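Local coordinates for protein CupA (Streptococcus pneumoniae, PDB 4F2E) that binds copper(I) through a cupredoxin fold and, as a copper chaperone, probably hands the metal on as part of copper resistance, at residues C49-F58 and F82-M91. Residues are numbered along the deposited sequence; the frame is centred on the assembly and turned at random.
With CU1 (copper (I) ion), chain C; CU1 (copper (I) ion), chain B.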
ATOM      1  N   CYS A  49      14.969  -8.031   1.837  1.00 10.79           N
ATOM      2  CA  CYS A  49      14.720  -6.593   1.820  1.00 10.45           C
ATOM      3  C   CYS A  49      13.217  -6.294   1.846  1.00 11.43           C
ATOM      4  O   CYS A  49      12.793  -5.245   2.336  1.00 11.58           O
ATOM      5  CB  CYS A  49      15.368  -5.960   0.584  1.00 10.06           C
ATOM      6  SG  CYS A  49      15.384  -4.144   0.550  1.00 10.92           S
ATOM      7  N   LEU A  50      12.417  -7.224   1.332  1.00 11.45           N
ATOM      8  CA  LEU A  50      10.979  -7.002   1.173  1.00 11.75           C
ATOM      9  C   LEU A  50      10.117  -7.793   2.165  1.00 11.97           C
ATOM     10  O   LEU A  50       8.925  -8.001   1.933  1.00 11.66           O
ATOM     11  CB  LEU A  50      10.567  -7.299  -0.273  1.00 14.27           C
ATOM     12  CG  LEU A  50      11.197  -6.356  -1.303  1.00 11.29           C
ATOM     13  CD1 LEU A  50      11.123  -6.941  -2.707  1.00 15.65           C
ATOM     14  CD2 LEU A  50      10.537  -4.983  -1.253  1.00 12.01           C
ATOM     15  N   ASP A  51      10.718  -8.208   3.277  1.00 11.11           N
ATOM     16  CA  ASP A  51      10.026  -9.025   4.275  1.00 11.58           C
ATOM     17  C   ASP A  51       8.880  -8.307   4.984  1.00 13.50           C
ATOM     18  O   ASP A  51       7.926  -8.943   5.434  1.00 11.84           O
ATOM     19  CB  ASP A  51      11.010  -9.554   5.320  1.00 11.85           C
ATOM     20  CG  ASP A  51      11.782 -10.761   4.836  1.00 12.90           C
ATOM     21  OD1 ASP A  51      11.409 -11.331   3.791  1.00 14.80           O
ATOM     22  OD2 ASP A  51      12.755 -11.149   5.515  1.00 16.56           O
ATOM     23  N   GLN A  52       8.979  -6.987   5.100  1.00 12.00           N
ATOM     24  CA  GLN A  52       7.964  -6.223   5.815  1.00 13.29           C
ATOM     25  C   GLN A  52       7.434  -5.052   5.003  1.00 10.45           C
ATOM     26  O   GLN A  52       8.113  -4.536   4.113  1.00 12.11           O
ATOM     27  CB  GLN A  52       8.508  -5.716   7.150  1.00 15.62           C
ATOM     28  CG  GLN A  52       8.809  -6.816   8.148  1.00 18.62           C
ATOM     29  CD  GLN A  52      10.278  -6.908   8.488  1.00 25.60           C
ATOM     30  OE1 GLN A  52      10.951  -5.892   8.665  1.00 30.48           O
ATOM     31  NE2 GLN A  52      10.788  -8.131   8.583  1.00 33.91           N
ATOM     32  N   ILE A  53       6.206  -4.650   5.317  1.00  9.21           N
ATOM     33  CA  ILE A  53       5.597  -3.461   4.735  1.00 10.01           C
ATOM     34  C   ILE A  53       5.285  -2.482   5.862  1.00  9.59           C
ATOM     35  O   ILE A  53       4.820  -2.884   6.930  1.00 11.09           O
ATOM     36  CB  ILE A  53       4.315  -3.799   3.932  1.00 11.05           C
ATOM     37  CG1 ILE A  53       3.809  -2.571   3.169  1.00 12.63           C
ATOM     38  CG2 ILE A  53       3.224  -4.356   4.847  1.00 12.86           C
ATOM     39  CD1 ILE A  53       4.778  -2.054   2.119  1.00 14.62           C
ATOM     40  N   VAL A  54       5.554  -1.203   5.619  1.00 10.35           N
ATOM     41  CA  VAL A  54       5.382  -0.166   6.632  1.00  9.30           C
ATOM     42  C   VAL A  54       4.612   1.032   6.078  1.00  9.97           C
ATOM     43  O   VAL A  54       4.967   1.574   5.031  1.00 10.24           O
ATOM     44  CB  VAL A  54       6.750   0.329   7.166  1.00 10.28           C
ATOM     45  CG1 VAL A  54       6.560   1.335   8.292  1.00 12.47           C
ATOM     46  CG2 VAL A  54       7.595  -0.839   7.644  1.00 10.17           C
ATOM     47  N   PHE A  55       3.541   1.417   6.774  1.00  9.91           N
ATOM     48  CA  PHE A  55       2.836   2.673   6.526  1.00  9.44           C
ATOM     49  C   PHE A  55       2.976   3.488   7.808  1.00 11.46           C
ATOM     50  O   PHE A  55       2.141   3.380   8.702  1.00 10.43           O
ATOM     51  CB  PHE A  55       1.353   2.424   6.233  1.00 10.62           C
ATOM     52  CG  PHE A  55       1.073   1.931   4.838  1.00 10.31           C
ATOM     53  CD1 PHE A  55       1.415   0.643   4.460  1.00 11.62           C
ATOM     54  CD2 PHE A  55       0.433   2.749   3.917  1.00 10.97           C
ATOM     55  CE1 PHE A  55       1.146   0.186   3.179  1.00 13.51           C
ATOM     56  CE2 PHE A  55       0.162   2.297   2.637  1.00 12.73           C
ATOM     57  CZ  PHE A  55       0.515   1.013   2.270  1.00 13.96           C
ATOM     58  N   PRO A  56       4.024   4.320   7.894  0.50 10.27           N
ATOM     59  CA  PRO A  56       4.361   4.980   9.162  0.50 11.11           C
ATOM     60  C   PRO A  56       3.291   5.947   9.669  0.50 11.29           C
ATOM     61  O   PRO A  56       3.176   6.130  10.881  0.50 12.62           O
ATOM     62  CB  PRO A  56       5.658   5.731   8.834  0.50 12.38           C
ATOM     63  CG  PRO A  56       5.622   5.923   7.358  0.50 11.47           C
ATOM     64  CD  PRO A  56       4.938   4.706   6.806  0.50 10.62           C
ATOM     65  N   ASP A  57       2.524   6.553   8.769  1.00  9.51           N
ATOM     66  CA  ASP A  57       1.484   7.491   9.186  1.00 11.15           C
ATOM     67  C   ASP A  57       0.286   6.797   9.813  1.00 11.26           C
ATOM     68  O   ASP A  57      -0.488   7.418  10.542  1.00 12.02           O
ATOM     69  CB  ASP A  57       1.029   8.346   8.005  1.00 12.03           C
ATOM     70  CG  ASP A  57       2.172   9.085   7.360  1.00 13.55           C
ATOM     71  OD1 ASP A  57       2.541   8.731   6.223  1.00 14.49           O
ATOM     72  OD2 ASP A  57       2.714  10.007   8.002  1.00 14.92           O
ATOM     73  N   PHE A  58       0.138   5.508   9.529  1.00 10.76           N
ATOM     74  CA  PHE A  58      -1.038   4.765   9.963  1.00  9.71           C
ATOM     75  C   PHE A  58      -0.729   3.717  11.030  1.00 11.71           C
ATOM     76  O   PHE A  58      -1.629   3.021  11.494  1.00 14.14           O
ATOM     77  CB  PHE A  58      -1.734   4.139   8.749  1.00 12.48           C
ATOM     78  CG  PHE A  58      -2.237   5.152   7.760  1.00 11.52           C
ATOM     79  CD1 PHE A  58      -3.525   5.651   7.859  1.00 14.75           C
ATOM     80  CD2 PHE A  58      -1.417   5.622   6.746  1.00 12.96           C
ATOM     81  CE1 PHE A  58      -3.991   6.597   6.962  1.00 14.16           C
ATOM     82  CE2 PHE A  58      -1.877   6.568   5.844  1.00 13.82           C
ATOM     83  CZ  PHE A  58      -3.169   7.052   5.952  1.00 15.20           C
ATOM     84  N   PHE A  82       1.150  10.313   1.663  1.00 12.06           N
ATOM     85  CA  PHE A  82       1.635   9.438   2.721  1.00 12.83           C
ATOM     86  C   PHE A  82       2.560   8.387   2.145  1.00 14.77           C
ATOM     87  O   PHE A  82       2.297   7.825   1.083  1.00 14.94           O
ATOM     88  CB  PHE A  82       0.461   8.776   3.438  1.00 11.22           C
ATOM     89  CG  PHE A  82      -0.563   9.757   3.927  1.00 11.90           C
ATOM     90  CD1 PHE A  82      -1.685  10.041   3.169  1.00 12.84           C
ATOM     91  CD2 PHE A  82      -0.389  10.413   5.132  1.00 14.62           C
ATOM     92  CE1 PHE A  82      -2.625  10.953   3.612  1.00 13.01           C
ATOM     93  CE2 PHE A  82      -1.321  11.324   5.581  1.00 14.20           C
ATOM     94  CZ  PHE A  82      -2.441  11.595   4.821  1.00 12.82           C
ATOM     95  N   SER A  83       3.647   8.119   2.852  1.00 13.10           N
ATOM     96  CA  SER A  83       4.651   7.199   2.351  1.00 13.12           C
ATOM     97  C   SER A  83       4.335   5.769   2.757  1.00 11.98           C
ATOM     98  O   SER A  83       3.655   5.519   3.753  1.00 13.94           O
ATOM     99  CB  SER A  83       6.025   7.580   2.898  1.00 13.97           C
ATOM    100  OG  SER A  83       6.070   7.372   4.299  1.00 16.06           O
ATOM    101  N   PHE A  84       4.818   4.825   1.965  1.00 11.14           N
ATOM    102  CA  PHE A  84       4.963   3.465   2.449  1.00 10.74           C
ATOM    103  C   PHE A  84       6.304   2.932   1.986  1.00 11.46           C
ATOM    104  O   PHE A  84       6.908   3.472   1.060  1.00 10.09           O
ATOM    105  CB  PHE A  84       3.775   2.550   2.087  1.00 11.69           C
ATOM    106  CG  PHE A  84       3.533   2.361   0.607  1.00 10.41           C
ATOM    107  CD1 PHE A  84       4.104   1.296  -0.076  1.00 11.51           C
ATOM    108  CD2 PHE A  84       2.674   3.207  -0.080  1.00 10.54           C
ATOM    109  CE1 PHE A  84       3.853   1.100  -1.424  1.00 11.72           C
ATOM    110  CE2 PHE A  84       2.420   3.021  -1.431  1.00 11.29           C
ATOM    111  CZ  PHE A  84       3.009   1.964  -2.105  1.00 12.43           C
ATOM    112  N   ALA A  85       6.790   1.904   2.663  1.00  9.69           N
ATOM    113  CA  ALA A  85       8.123   1.401   2.392  1.00  9.40           C
ATOM    114  C   ALA A  85       8.296   0.019   2.982  1.00 10.08           C
ATOM    115  O   ALA A  85       7.448  -0.455   3.740  1.00 10.29           O
ATOM    116  CB  ALA A  85       9.169   2.348   2.963  1.00 10.73           C
ATOM    117  N   CYS A  86       9.391  -0.634   2.624  1.00  9.75           N
ATOM    118  CA  CYS A  86       9.727  -1.907   3.238  1.00 10.07           C
ATOM    119  C   CYS A  86      10.211  -1.651   4.658  1.00 10.92           C
ATOM    120  O   CYS A  86      10.376  -0.501   5.072  1.00 11.28           O
ATOM    121  CB  CYS A  86      10.802  -2.626   2.431  1.00 10.84           C
ATOM    122  SG  CYS A  86      12.418  -1.834   2.530  1.00 10.07           S
ATOM    123  N   GLY A  87      10.443  -2.726   5.402  1.00 11.16           N
ATOM    124  CA  GLY A  87      10.888  -2.612   6.779  1.00 11.84           C
ATOM    125  C   GLY A  87      12.261  -1.984   6.953  1.00 12.10           C
ATOM    126  O   GLY A  87      12.638  -1.625   8.070  1.00 14.13           O
ATOM    127  N   MET A  88      13.008  -1.851   5.857  1.00 10.43           N
ATOM    128  CA  MET A  88      14.347  -1.258   5.893  1.00 11.36           C
ATOM    129  C   MET A  88      14.363   0.189   5.410  1.00 10.76           C
ATOM    130  O   MET A  88      15.408   0.840   5.426  1.00 12.28           O
ATOM    131  CB  MET A  88      15.317  -2.057   5.022  1.00 11.75           C
ATOM    132  CG  MET A  88      15.413  -3.526   5.357  1.00 12.85           C
ATOM    133  SD  MET A  88      16.745  -4.304   4.424  1.00 11.85           S
ATOM    134  CE  MET A  88      18.187  -3.551   5.186  1.00 13.48           C
ATOM    135  N   ASN A  89      13.214   0.681   4.959  1.00 10.15           N
ATOM    136  CA  ASN A  89      13.125   2.017   4.373  1.00 10.30           C
ATOM    137  C   ASN A  89      14.040   2.135   3.152  1.00 10.22           C
ATOM    138  O   ASN A  89      14.639   3.181   2.915  1.00 12.66           O
ATOM    139  CB  ASN A  89      13.467   3.092   5.413  1.00 11.65           C
ATOM    140  CG  ASN A  89      12.932   4.467   5.040  1.00 10.54           C
ATOM    141  OD1 ASN A  89      11.968   4.588   4.284  1.00 11.59           O
ATOM    142  ND2 ASN A  89      13.553   5.510   5.582  1.00 12.28           N
ATOM    143  N   MET A  90      14.139   1.051   2.382  1.00 10.52           N
ATOM    144  CA  MET A  90      14.959   1.024   1.169  1.00 10.14           C
ATOM    145  C   MET A  90      14.112   1.051  -0.099  1.00 11.56           C
ATOM    146  O   MET A  90      14.504   1.657  -1.098  1.00 13.63           O
ATOM    147  CB  MET A  90      15.846  -0.223   1.139  1.00 10.11           C
ATOM    148  CG  MET A  90      17.022  -0.186   2.105  1.00 11.76           C
ATOM    149  SD  MET A  90      18.039  -1.683   2.064  1.00 11.68           S
ATOM    150  CE  MET A  90      18.610  -1.658   0.369  1.00 12.34           C
ATOM    151  N   MET A  91      12.970   0.370  -0.057  1.00 10.94           N
ATOM    152  CA  MET A  91      12.032   0.340  -1.174  1.00 10.07           C
ATOM    153  C   MET A  91      10.812   1.167  -0.799  1.00 10.85           C
ATOM    154  O   MET A  91      10.318   1.061   0.323  1.00 11.45           O
ATOM    155  CB  MET A  91      11.598  -1.094  -1.455  1.00 12.09           C
ATOM    156  CG  MET A  91      12.747  -2.066  -1.645  1.00 15.24           C
ATOM    157  SD  MET A  91      13.296  -2.136  -3.354  1.00 29.47           S
ATOM    158  CE  MET A  91      14.257  -0.640  -3.490  1.00 17.38           C
TER
HETATM  159 CU   CU1 C 202      16.822  -3.652   2.211  1.00 13.40          CU
HETATM  160 CU   CU1 B 201      13.734  -3.351   1.689  1.00 12.38          CU
HETATM  161  O   HOH W   1      11.395  -5.377   4.828  1.00 12.32           O
HETATM  162  O   HOH W   2      11.864  -4.105  10.240  1.00 36.08           O
HETATM  163  O   HOH W   3       2.012   6.104   5.869  1.00 13.12           O
HETATM  164  O   HOH W   4       4.389  10.262   5.052  1.00 18.81           O
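F82 meets F58 in a T-shaped stack at one end of an antiparallel strand pair of the cupredoxin fold, whose other end holds two copper(I) ions. The edge of the F58 ring points at the face of F82, with the planes 65° apart. D57 OD1 lies in plane at the edge of the F82 ring. Two waters join D57 to the backbone of S83: one donates to D57 OD1 and to S83 O, the other donates to D57 OD1 and accepts from S83 N. F84 CG lies between the backbone N and the carbonyl carbon (chi1 61°), and the ring runs side by side with F55, pointing the same way. Its CB sits over the centre of the F55 ring, 3.5 Å from the centroid, while the two rings lie nearly parallel but slid apart. A85 pairs with V54 through two backbone bonds, V54 N to A85 O at 2.8 Å and A85 N to V54 O at 3.0 Å. C86 SG binds one copper, which C49 SG and C49 O also hold. The same C86 sulfur accepts N-H bonds from M90 and M91, and a weak one from M88, which probably help to hold the sulfur in place and to stabilise its negative charge. G87 N gives Q52 O a weak bond, and a water links G87 N to Q52 N and C49 O. M88 and M90 bring SD to the second copper, each 2.3 Å from the metal. M91 CG packs 3.7 Å from L50 CD2, the two side chains crossing at about a right angle; both also touch Y24. C49 SG bridges the coppers, 2.2 Å from the ion shared with C86.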